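Local coordinates for protein endo-N-acetyl-beta-D-glucosaminidase (Hypocrea jecorina, PDB 4AC1) that probably cleaves the chitobiose core of N-linked glycans as a family 18 endo-beta-N-acetylglucosaminidase, the enzyme responsible for deglycosylating the fungus's own cellulases, at residues Val76-Pro87 against Leu119-Gln128; Phe150-Leu161 against Ile183-Phe194. All coordinates share one frame; numbering follows the deposited sequence.

Contact 1 (Val76-Pro87 against Leu119-Gln128). With ZN (zinc ion), chain G.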
loop_
_atom_site.group_PDB
_atom_site.type_symbol
_atom_site.label_atom_id
_atom_site.label_comp_id
_atom_site.label_asym_id
_atom_site.label_seq_id
_atom_site.Cartn_x
_atom_site.Cartn_y
_atom_site.Cartn_z
ATOM N N VAL A 76 -0.905 -10.009 -11.885
ATOM C CA VAL A 76 -0.728 -9.003 -10.840
ATOM C C VAL A 76 -2.061 -8.330 -10.571
ATOM O O VAL A 76 -2.809 -8.043 -11.504
ATOM C CB VAL A 76 0.324 -7.946 -11.261
ATOM C CG1 VAL A 76 0.506 -6.879 -10.175
ATOM C CG2 VAL A 76 1.651 -8.617 -11.564
ATOM N N LYS A 77 -2.373 -8.085 -9.303
ATOM C CA LYS A 77 -3.547 -7.285 -8.966
ATOM C C LYS A 77 -3.127 -5.824 -8.920
ATOM O O LYS A 77 -2.170 -5.458 -8.205
ATOM C CB LYS A 77 -4.126 -7.722 -7.615
ATOM C CG LYS A 77 -4.527 -9.188 -7.512
ATOM C CD LYS A 77 -5.538 -9.605 -8.559
ATOM C CE LYS A 77 -5.839 -11.089 -8.446
ATOM N NZ LYS A 77 -7.256 -11.377 -8.790
ATOM N N VAL A 78 -3.815 -4.986 -9.685
ATOM C CA VAL A 78 -3.479 -3.571 -9.731
ATOM C C VAL A 78 -4.456 -2.808 -8.846
ATOM O O VAL A 78 -5.664 -2.834 -9.070
ATOM C CB VAL A 78 -3.443 -3.027 -11.187
ATOM C CG1 VAL A 78 -3.235 -1.511 -11.195
ATOM C CG2 VAL A 78 -2.325 -3.705 -11.967
ATOM N N MET A 79 -3.905 -2.121 -7.849
ATOM C CA MET A 79 -4.669 -1.354 -6.875
ATOM C C MET A 79 -4.287 0.114 -6.963
ATOM O O MET A 79 -3.284 0.472 -7.599
ATOM C CB MET A 79 -4.314 -1.807 -5.459
ATOM C CG MET A 79 -4.644 -3.248 -5.163
ATOM S SD MET A 79 -4.011 -3.839 -3.586
ATOM C CE MET A 79 -4.915 -2.791 -2.419
ATOM N N GLY A 80 -5.075 0.959 -6.309
ATOM C CA GLY A 80 -4.677 2.333 -6.051
ATOM C C GLY A 80 -4.397 2.509 -4.569
ATOM O O GLY A 80 -4.782 1.650 -3.752
ATOM N N MET A 81 -3.725 3.611 -4.226
ATOM C CA MET A 81 -3.672 4.091 -2.850
ATOM C C MET A 81 -4.079 5.543 -2.873
ATOM O O MET A 81 -3.679 6.297 -3.772
ATOM C CB MET A 81 -2.286 3.927 -2.240
ATOM C CG MET A 81 -2.127 4.555 -0.867
ATOM S SD MET A 81 -1.457 6.248 -0.906
ATOM C CE MET A 81 0.303 5.874 -0.951
ATOM N N VAL A 82 -4.909 5.909 -1.907
ATOM C CA VAL A 82 -5.295 7.295 -1.671
ATOM C C VAL A 82 -4.725 7.742 -0.319
ATOM O O VAL A 82 -4.704 6.966 0.655
ATOM C CB VAL A 82 -6.849 7.473 -1.745
ATOM C CG1 VAL A 82 -7.562 6.579 -0.747
ATOM C CG2 VAL A 82 -7.272 8.937 -1.572
ATOM N N GLY A 83 -4.252 8.986 -0.278
ATOM C CA GLY A 83 -3.677 9.561 0.935
ATOM C C GLY A 83 -2.182 9.739 0.844
ATOM O O GLY A 83 -1.688 10.437 -0.053
ATOM N N GLY A 84 -1.458 9.087 1.750
ATOM C CA GLY A 84 -0.017 9.259 1.866
ATOM C C GLY A 84 0.333 10.601 2.482
ATOM O O GLY A 84 -0.439 11.169 3.261
ATOM N N ALA A 85 1.496 11.118 2.101
ATOM C CA ALA A 85 2.081 12.308 2.727
ATOM C C ALA A 85 1.257 13.596 2.581
ATOM O O ALA A 85 1.199 14.397 3.510
ATOM C CB ALA A 85 3.501 12.531 2.204
ATOM N N ALA A 86 0.630 13.792 1.424
ATOM C CA ALA A 86 -0.078 15.043 1.166
ATOM C C ALA A 86 -1.405 15.071 1.934
ATOM O O ALA A 86 -2.254 14.205 1.723
ATOM C CB ALA A 86 -0.298 15.227 -0.316
ATOM N N PRO A 87 -1.584 16.054 2.842
ATOM C CA PRO A 87 -2.836 16.127 3.597
ATOM C C PRO A 87 -3.991 16.541 2.703
ATOM O O PRO A 87 -3.775 17.178 1.669
ATOM C CB PRO A 87 -2.581 17.251 4.617
ATOM C CG PRO A 87 -1.127 17.474 4.626
ATOM C CD PRO A 87 -0.645 17.115 3.250
ATOM N N LEU A 119 -9.458 -0.329 -11.211
ATOM C CA LEU A 119 -8.642 -0.773 -10.088
ATOM C C LEU A 119 -9.276 -1.951 -9.383
ATOM O O LEU A 119 -10.503 -2.058 -9.316
ATOM C CB LEU A 119 -8.441 0.369 -9.098
ATOM C CG LEU A 119 -7.745 1.610 -9.664
ATOM C CD1 LEU A 119 -7.681 2.692 -8.598
ATOM C CD2 LEU A 119 -6.341 1.298 -10.193
ATOM N N GLU A 120 -8.440 -2.827 -8.851
ATOM C CA GLU A 120 -8.910 -4.049 -8.214
ATOM C C GLU A 120 -8.896 -3.952 -6.699
ATOM O O GLU A 120 -9.256 -4.893 -6.004
ATOM C CB GLU A 120 -8.069 -5.228 -8.692
ATOM C CG GLU A 120 -8.131 -5.336 -10.210
ATOM C CD GLU A 120 -7.471 -6.556 -10.776
ATOM O OE1 GLU A 120 -6.222 -6.646 -10.749
ATOM O OE2 GLU A 120 -8.205 -7.424 -11.287
ATOM N N GLY A 121 -8.483 -2.796 -6.200
ATOM C CA GLY A 121 -8.450 -2.553 -4.773
ATOM C C GLY A 121 -8.024 -1.140 -4.493
ATOM O O GLY A 121 -7.599 -0.405 -5.383
ATOM N N MET A 122 -8.184 -0.753 -3.238
ATOM C CA MET A 122 -7.788 0.555 -2.755
ATOM C C MET A 122 -7.126 0.441 -1.380
ATOM O O MET A 122 -7.690 -0.142 -0.454
ATOM C CB MET A 122 -9.002 1.507 -2.718
ATOM C CG MET A 122 -8.678 2.958 -2.322
ATOM S SD MET A 122 -7.508 3.829 -3.392
ATOM C CE MET A 122 -8.247 3.510 -4.986
ATOM N N ASP A 123 -5.937 1.042 -1.279
ATOM C CA ASP A 123 -5.186 1.175 -0.033
ATOM C C ASP A 123 -5.486 2.556 0.528
ATOM O O ASP A 123 -5.369 3.563 -0.171
ATOM C CB ASP A 123 -3.682 1.019 -0.321
ATOM C CG ASP A 123 -2.812 1.004 0.927
ATOM O OD1 ASP A 123 -3.112 0.298 1.917
ATOM O OD2 ASP A 123 -1.769 1.687 0.906
ATOM N N LEU A 124 -5.926 2.576 1.784
ATOM C CA LEU A 124 -6.206 3.823 2.501
ATOM C C LEU A 124 -5.020 4.099 3.415
ATOM O O LEU A 124 -4.913 3.529 4.508
ATOM C CB LEU A 124 -7.501 3.735 3.319
ATOM C CG LEU A 124 -8.835 3.389 2.645
ATOM C CD1 LEU A 124 -9.080 4.180 1.376
ATOM C CD2 LEU A 124 -8.948 1.921 2.357
ATOM N N ASP A 125 -4.107 4.942 2.928
ATOM C CA ASP A 125 -2.857 5.248 3.630
ATOM C C ASP A 125 -3.039 6.556 4.371
ATOM O O ASP A 125 -2.813 7.640 3.838
ATOM C CB ASP A 125 -1.716 5.323 2.618
ATOM C CG ASP A 125 -0.346 5.481 3.249
ATOM O OD1 ASP A 125 -0.204 5.609 4.484
ATOM O OD2 ASP A 125 0.624 5.515 2.449
ATOM N N VAL A 126 -3.506 6.447 5.604
ATOM C CA VAL A 126 -3.980 7.603 6.353
ATOM C C VAL A 126 -2.849 8.144 7.217
ATOM O O VAL A 126 -2.451 7.531 8.212
ATOM C CB VAL A 126 -5.213 7.230 7.214
ATOM C CG1 VAL A 126 -5.723 8.453 7.965
ATOM C CG2 VAL A 126 -6.322 6.623 6.331
ATOM N N GLU A 127 -2.288 9.268 6.788
ATOM C CA GLU A 127 -1.129 9.841 7.459
ATOM C C GLU A 127 -1.454 11.154 8.185
ATOM O O GLU A 127 -0.548 11.827 8.685
ATOM C CB GLU A 127 0.058 10.000 6.496
ATOM C CG GLU A 127 0.622 8.693 5.949
ATOM C CD GLU A 127 1.850 8.898 5.068
ATOM O OE1 GLU A 127 2.506 9.955 5.179
ATOM O OE2 GLU A 127 2.166 8.002 4.268
ATOM N N GLN A 128 -2.734 11.512 8.250
ATOM C CA GLN A 128 -3.198 12.627 9.096
ATOM C C GLN A 128 -4.411 12.111 9.860
ATOM O O GLN A 128 -4.994 11.108 9.451
ATOM C CB GLN A 128 -3.567 13.877 8.280
ATOM C CG GLN A 128 -2.454 14.413 7.397
ATOM C CD GLN A 128 -2.331 13.655 6.077
ATOM O OE1 GLN A 128 -3.327 13.237 5.486
ATOM N NE2 GLN A 128 -1.098 13.481 5.616
HETATM ZN ZN ZN G . 3.941 7.525 3.359
HETATM O O HOH W 1 -8.261 -10.512 -10.958
HETATM O O HOH W 2 -2.981 10.732 4.329
HETATM O O HOH W 3 -4.607 12.903 2.575
HETATM O O HOH W 4 4.485 9.332 3.334
HETATM O O HOH W 5 4.943 6.829 5.247
HETATM O O HOH W 6 3.136 7.819 1.400
HETATM O O HOH W 7 5.827 7.084 2.373
#
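Val78 and Glu120 open this parallel pairing with two bonds. Glu120 N donates to Val78 O (2.8 Å), and the Glu120 side chain, extended beyond CG, reaches across to the other strand so that OE1 accepts from Val78 N at 3.1 Å through its anti lone pair, with 156° at the hydrogen. The carboxylate thus stands in for a backbone acceptor. Further along, backbone bonds pass between Gly80 and Gly121 or Asp123, then between Val82 and Asp123 or Asp125, the spacing of neighbouring parallel strands in a beta-alpha-beta unit.

Having no side chain, Gly80 lets Leu119 CD1 settle 4.0 Å from its CA, while Met122, bent at chi2 and chi3, folds SD back to 3.5 Å from Gly80 O. The opposite face carries Met81, Asp123 and Asp125. Met81 holds CG anti to its own N (chi1 173°) and runs beside Asp123, its CG 3.4 Å from Asp123 OD2. Bends beyond CG then carry its methyl CE to 3.4 Å from Asp125 OD2. Asp123 OD2 finds its polar partner in Tyr8 OH.

Gly83 and Gly84, both with positive phi, turn the chain alongside Glu127. Glu127 lays its carboxylate against Gly84 and reaches zinc with OE2 at 2.0 Å; four waters and an acetate oxygen also bind the metal. Gln128, bent at chi2 (81°), crosses Pro87 and aims NE2 at Gly84 O in a weak 3.4 Å bond, while its OE1 lies within hydrogen-bonding distance of two waters.

Asp123, Asp125 and Glu127 match the DxDxE motif of family 18, whose glutamate is the acid catalyst in relatives. The chemistry implies an acidic row bordered by methionine on the barrel's inner side, ending in a carboxylate open enough to bind a hydrated metal.

Contact 2 (Phe150-Leu161 against Ile183-Phe194); sequences FLITLAPVASAL and IDWYNTQFYSGF. With ACT (acetate ion), chain D.
Asp184 bonds both backbone polar atoms of Ile152: Asp184 N donates to Ile152 O at 2.8 Å, and Asp184 OD2 accepts from Ile152 N at 2.9 Å through the anti lone pair, nearly straight at 168°. Arg143 adds a salt bridge to that oxygen. These bonds start the parallel pairing of two strands of the (beta/alpha)8 barrel, joined through helix 172-179. Asn187 N to Leu154 O (2.7 Å) continues it, and Gln189 N to Pro156 O carries it past the end of strand 151-154. Gln189 also turns its amide so that NE2 meets Ala155 O at 2.9 Å, the acceptor lying close to the amide plane; its OE1 binds a second zinc ion, beside that of contact 1.

Packing follows on the barrel's inner side. Thr153 sets CG2 beside its backbone N, with OG1 directed to Asp123, and this methyl sits over the six-membered ring of Trp185, 3.4 Å from the centroid and 12° off the normal. Trp185 NE1 donates to Asn187 OD1 in the ring plane, which helps fix the indole's rotation. Trp185 N is buried without a partner.

Beyond the strands, Val157 CG2 lies over one face of Phe194, 3.9 Å from the ring centroid, and Ala158 CB likewise 4.0 Å from that of Phe190, both toward the rim. Leu161 and Thr188 meet tip to tip, Leu161 CD1 lying 3.6 Å from Thr188 OG1.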
loop_
_atom_site.group_PDB
_atom_site.type_symbol
_atom_site.label_atom_id
_atom_site.label_comp_id
_atom_site.label_asym_id
_atom_site.label_seq_id
_atom_site.Cartn_x
_atom_site.Cartn_y
_atom_site.Cartn_z
ATOM N N PHE A 150 -13.234 -7.155 -3.917
ATOM C CA PHE A 150 -12.452 -5.911 -4.039
ATOM C C PHE A 150 -11.450 -5.843 -2.887
ATOM O O PHE A 150 -11.786 -6.186 -1.760
ATOM C CB PHE A 150 -13.386 -4.715 -3.986
ATOM C CG PHE A 150 -12.726 -3.404 -4.316
ATOM C CD1 PHE A 150 -12.351 -3.109 -5.626
ATOM C CD2 PHE A 150 -12.511 -2.447 -3.329
ATOM C CE1 PHE A 150 -11.749 -1.895 -5.943
ATOM C CE2 PHE A 150 -11.904 -1.221 -3.642
ATOM C CZ PHE A 150 -11.518 -0.953 -4.947
ATOM N N LEU A 151 -10.212 -5.452 -3.172
ATOM C CA LEU A 151 -9.186 -5.424 -2.128
ATOM C C LEU A 151 -9.221 -4.111 -1.374
ATOM O O LEU A 151 -9.204 -3.051 -1.977
ATOM C CB LEU A 151 -7.788 -5.682 -2.706
ATOM C CG LEU A 151 -7.634 -7.072 -3.331
ATOM C CD1 LEU A 151 -6.276 -7.192 -3.991
ATOM C CD2 LEU A 151 -7.854 -8.203 -2.310
ATOM N N ILE A 152 -9.320 -4.181 -0.053
ATOM C CA ILE A 152 -9.279 -2.988 0.786
ATOM C C ILE A 152 -8.162 -3.171 1.795
ATOM O O ILE A 152 -8.169 -4.121 2.573
ATOM C CB ILE A 152 -10.621 -2.717 1.506
ATOM C CG1 ILE A 152 -11.756 -2.542 0.480
ATOM C CG2 ILE A 152 -10.525 -1.466 2.390
ATOM C CD1 ILE A 152 -13.150 -2.344 1.071
ATOM N N THR A 153 -7.198 -2.251 1.772
ATOM C CA THR A 153 -6.076 -2.325 2.692
ATOM C C THR A 153 -5.855 -0.973 3.365
ATOM O O THR A 153 -6.411 0.042 2.943
ATOM C CB THR A 153 -4.792 -2.811 1.973
ATOM O OG1 THR A 153 -4.413 -1.862 0.973
ATOM C CG2 THR A 153 -5.025 -4.133 1.290
ATOM N N LEU A 154 -5.071 -0.977 4.440
ATOM C CA LEU A 154 -4.605 0.260 5.057
ATOM C C LEU A 154 -3.105 0.159 5.233
ATOM O O LEU A 154 -2.544 -0.929 5.113
ATOM C CB LEU A 154 -5.313 0.535 6.383
ATOM C CG LEU A 154 -6.811 0.811 6.264
ATOM C CD1 LEU A 154 -7.642 -0.478 6.430
ATOM C CD2 LEU A 154 -7.235 1.904 7.223
ATOM N N ALA A 155 -2.467 1.289 5.540
ATOM C CA ALA A 155 -1.027 1.345 5.733
ATOM C C ALA A 155 -0.678 1.959 7.100
ATOM O O ALA A 155 -0.057 3.021 7.170
ATOM C CB ALA A 155 -0.380 2.133 4.582
ATOM N N PRO A 156 -1.059 1.296 8.203
ATOM C CA PRO A 156 -0.636 1.786 9.517
ATOM C C PRO A 156 0.883 1.771 9.638
ATOM O O PRO A 156 1.542 0.894 9.090
ATOM C CB PRO A 156 -1.217 0.739 10.467
ATOM C CG PRO A 156 -1.318 -0.509 9.640
ATOM C CD PRO A 156 -1.660 -0.050 8.270
ATOM N N VAL A 157 1.436 2.729 10.373
ATOM C CA VAL A 157 2.819 2.592 10.794
ATOM C C VAL A 157 2.850 1.476 11.841
ATOM O O VAL A 157 1.867 1.235 12.540
ATOM C CB VAL A 157 3.422 3.922 11.299
ATOM C CG1 VAL A 157 3.290 4.999 10.233
ATOM C CG2 VAL A 157 2.794 4.362 12.609
ATOM N N ALA A 158 3.971 0.775 11.947
ATOM C CA ALA A 158 4.003 -0.441 12.755
ATOM C C ALA A 158 3.532 -0.234 14.199
ATOM O O ALA A 158 2.719 -1.012 14.694
ATOM C CB ALA A 158 5.396 -1.062 12.728
ATOM N N SER A 159 4.017 0.824 14.854
ATOM C CA SER A 159 3.659 1.122 16.243
ATOM C C SER A 159 2.154 1.367 16.418
ATOM O O SER A 159 1.633 1.240 17.519
ATOM C CB SER A 159 4.476 2.295 16.786
ATOM O OG SER A 159 4.413 3.391 15.901
ATOM N N ALA A 160 1.451 1.730 15.348
ATOM C CA ALA A 160 -0.006 1.918 15.434
ATOM C C ALA A 160 -0.758 0.610 15.650
ATOM O O ALA A 160 -1.920 0.620 16.068
ATOM C CB ALA A 160 -0.532 2.637 14.208
ATOM N N LEU A 161 -0.087 -0.503 15.383
ATOM C CA LEU A 161 -0.653 -1.835 15.621
ATOM C C LEU A 161 -0.177 -2.423 16.954
ATOM O O LEU A 161 -0.466 -3.581 17.280
ATOM C CB LEU A 161 -0.321 -2.781 14.467
ATOM C CG LEU A 161 -0.753 -2.344 13.063
ATOM C CD1 LEU A 161 -0.519 -3.466 12.077
ATOM C CD2 LEU A 161 -2.193 -1.856 13.026
ATOM N N ILE A 183 -11.272 -5.896 5.662
ATOM C CA ILE A 183 -9.917 -5.412 5.386
ATOM C C ILE A 183 -9.069 -6.621 5.044
ATOM O O ILE A 183 -8.988 -7.567 5.822
ATOM C CB ILE A 183 -9.339 -4.653 6.606
ATOM C CG1 ILE A 183 -10.123 -3.359 6.856
ATOM C CG2 ILE A 183 -7.849 -4.382 6.405
ATOM C CD1 ILE A 183 -9.930 -2.779 8.242
ATOM N N ASP A 184 -8.441 -6.589 3.880
ATOM C CA ASP A 184 -7.674 -7.747 3.422
ATOM C C ASP A 184 -6.310 -7.876 4.089
ATOM O O ASP A 184 -5.904 -8.984 4.428
ATOM C CB ASP A 184 -7.592 -7.790 1.892
ATOM C CG ASP A 184 -8.946 -7.927 1.276
ATOM O OD1 ASP A 184 -9.503 -9.050 1.312
ATOM O OD2 ASP A 184 -9.525 -6.922 0.831
ATOM N N TRP A 185 -5.616 -6.750 4.270
ATOM C CA TRP A 185 -4.348 -6.745 5.003
ATOM C C TRP A 185 -3.914 -5.327 5.338
ATOM O O TRP A 185 -4.521 -4.345 4.874
ATOM C CB TRP A 185 -3.225 -7.506 4.257
ATOM C CG TRP A 185 -2.644 -6.793 3.070
ATOM C CD1 TRP A 185 -1.625 -5.881 3.082
ATOM C CD2 TRP A 185 -3.033 -6.942 1.694
ATOM N NE1 TRP A 185 -1.358 -5.443 1.814
ATOM C CE2 TRP A 185 -2.197 -6.088 0.940
ATOM C CE3 TRP A 185 -4.006 -7.704 1.025
ATOM C CZ2 TRP A 185 -2.315 -5.952 -0.442
ATOM C CZ3 TRP A 185 -4.108 -7.584 -0.351
ATOM C CH2 TRP A 185 -3.267 -6.708 -1.071
ATOM N N TYR A 186 -2.864 -5.252 6.155
ATOM C CA TYR A 186 -2.254 -4.008 6.583
ATOM C C TYR A 186 -0.843 -3.910 6.008
ATOM O O TYR A 186 0.017 -4.760 6.291
ATOM C CB TYR A 186 -2.221 -3.943 8.116
ATOM C CG TYR A 186 -3.588 -4.054 8.767
ATOM C CD1 TYR A 186 -4.397 -2.927 8.909
ATOM C CD2 TYR A 186 -4.067 -5.281 9.245
ATOM C CE1 TYR A 186 -5.648 -3.016 9.481
ATOM C CE2 TYR A 186 -5.337 -5.374 9.834
ATOM C CZ TYR A 186 -6.105 -4.232 9.957
ATOM O OH TYR A 186 -7.357 -4.339 10.534
ATOM N N ASN A 187 -0.629 -2.894 5.176
ATOM C CA ASN A 187 0.683 -2.567 4.622
ATOM C C ASN A 187 1.450 -1.850 5.713
ATOM O O ASN A 187 1.399 -0.624 5.835
ATOM C CB ASN A 187 0.505 -1.658 3.408
ATOM C CG ASN A 187 -0.101 -2.384 2.238
ATOM O OD1 ASN A 187 0.481 -3.347 1.728
ATOM N ND2 ASN A 187 -1.291 -1.942 1.818
ATOM N N THR A 188 2.136 -2.631 6.538
ATOM C CA THR A 188 2.576 -2.114 7.830
ATOM C C THR A 188 3.951 -1.466 7.703
ATOM O O THR A 188 4.908 -2.094 7.241
ATOM C CB THR A 188 2.517 -3.219 8.905
ATOM O OG1 THR A 188 1.193 -3.767 8.952
ATOM C CG2 THR A 188 2.810 -2.675 10.284
ATOM N N GLN A 189 4.028 -0.184 8.059
ATOM C CA GLN A 189 5.242 0.587 7.793
ATOM C C GLN A 189 6.279 0.399 8.908
ATOM O O GLN A 189 6.198 1.050 9.958
ATOM C CB GLN A 189 4.904 2.067 7.581
ATOM C CG GLN A 189 3.725 2.304 6.634
ATOM C CD GLN A 189 3.571 3.753 6.214
ATOM O OE1 GLN A 189 4.566 4.425 5.955
ATOM N NE2 GLN A 189 2.340 4.245 6.144
ATOM N N PHE A 190 7.233 -0.508 8.675
ATOM C CA PHE A 190 8.366 -0.740 9.585
ATOM C C PHE A 190 9.533 0.181 9.212
ATOM O O PHE A 190 10.625 -0.273 8.821
ATOM C CB PHE A 190 8.826 -2.210 9.557
ATOM C CG PHE A 190 7.825 -3.193 10.132
ATOM C CD1 PHE A 190 6.785 -3.705 9.350
ATOM C CD2 PHE A 190 7.944 -3.630 11.451
ATOM C CE1 PHE A 190 5.879 -4.616 9.880
ATOM C CE2 PHE A 190 7.045 -4.547 11.990
ATOM C CZ PHE A 190 6.010 -5.045 11.196
ATOM N N TYR A 191 9.295 1.477 9.332
ATOM C CA TYR A 191 10.294 2.489 9.009
ATOM C C TYR A 191 9.862 3.833 9.579
ATOM O O TYR A 191 8.810 3.919 10.221
ATOM C CB TYR A 191 10.575 2.552 7.499
ATOM C CG TYR A 191 9.381 2.541 6.564
ATOM C CD1 TYR A 191 8.753 3.728 6.167
ATOM C CD2 TYR A 191 8.952 1.344 5.972
ATOM C CE1 TYR A 191 7.679 3.724 5.249
ATOM C CE2 TYR A 191 7.899 1.325 5.060
ATOM C CZ TYR A 191 7.266 2.507 4.702
ATOM O OH TYR A 191 6.232 2.444 3.789
ATOM N N SER A 192 10.696 4.859 9.374
ATOM C CA SER A 192 10.433 6.229 9.834
ATOM C C SER A 192 10.402 6.360 11.350
ATOM O O SER A 192 9.954 7.379 11.881
ATOM C CB SER A 192 9.153 6.791 9.208
ATOM O OG SER A 192 9.298 6.819 7.806
ATOM N N GLY A 193 10.923 5.349 12.039
ATOM C CA GLY A 193 10.989 5.356 13.493
ATOM C C GLY A 193 9.927 4.489 14.145
ATOM O O GLY A 193 10.016 4.185 15.322
ATOM N N PHE A 194 8.957 4.014 13.359
ATOM C CA PHE A 194 7.739 3.391 13.897
ATOM C C PHE A 194 7.860 1.895 14.110
ATOM O O PHE A 194 7.055 1.285 14.820
ATOM C CB PHE A 194 6.543 3.723 13.005
ATOM C CG PHE A 194 6.261 5.186 12.936
ATOM C CD1 PHE A 194 5.837 5.882 14.076
ATOM C CD2 PHE A 194 6.451 5.887 11.763
ATOM C CE1 PHE A 194 5.606 7.246 14.028
ATOM C CE2 PHE A 194 6.201 7.241 11.702
ATOM C CZ PHE A 194 5.805 7.927 12.838
HETATM C C ACT D . 3.807 4.562 2.832
HETATM O O ACT D . 5.052 4.619 2.924
HETATM O OXT ACT D . 3.180 5.602 3.136
HETATM C CH3 ACT D . 3.126 3.303 2.407
#

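Contact 1 closes before contact 2 opens, and their centres lie 11 Å apart in one barrel sheet. Strands 77-83, 121-125, 151-154 and 185-189 stand side by side in that order, the two middle ones joining the contacts: Met122 N lies 2.8 Å from Leu151 O, a probable hydrogen bond. Inside the barrel Asp123 OD1 approaches Thr153 OG1 to 2.7 Å, probably another, which would tie the acidic row of contact 1 to contact 2. At the C-terminal ends of the strands, Glu127 and Gln189 share a zinc ion next to the one in contact 1, consistent with both contacts shaping the one pocket where family 18 enzymes bind substrate.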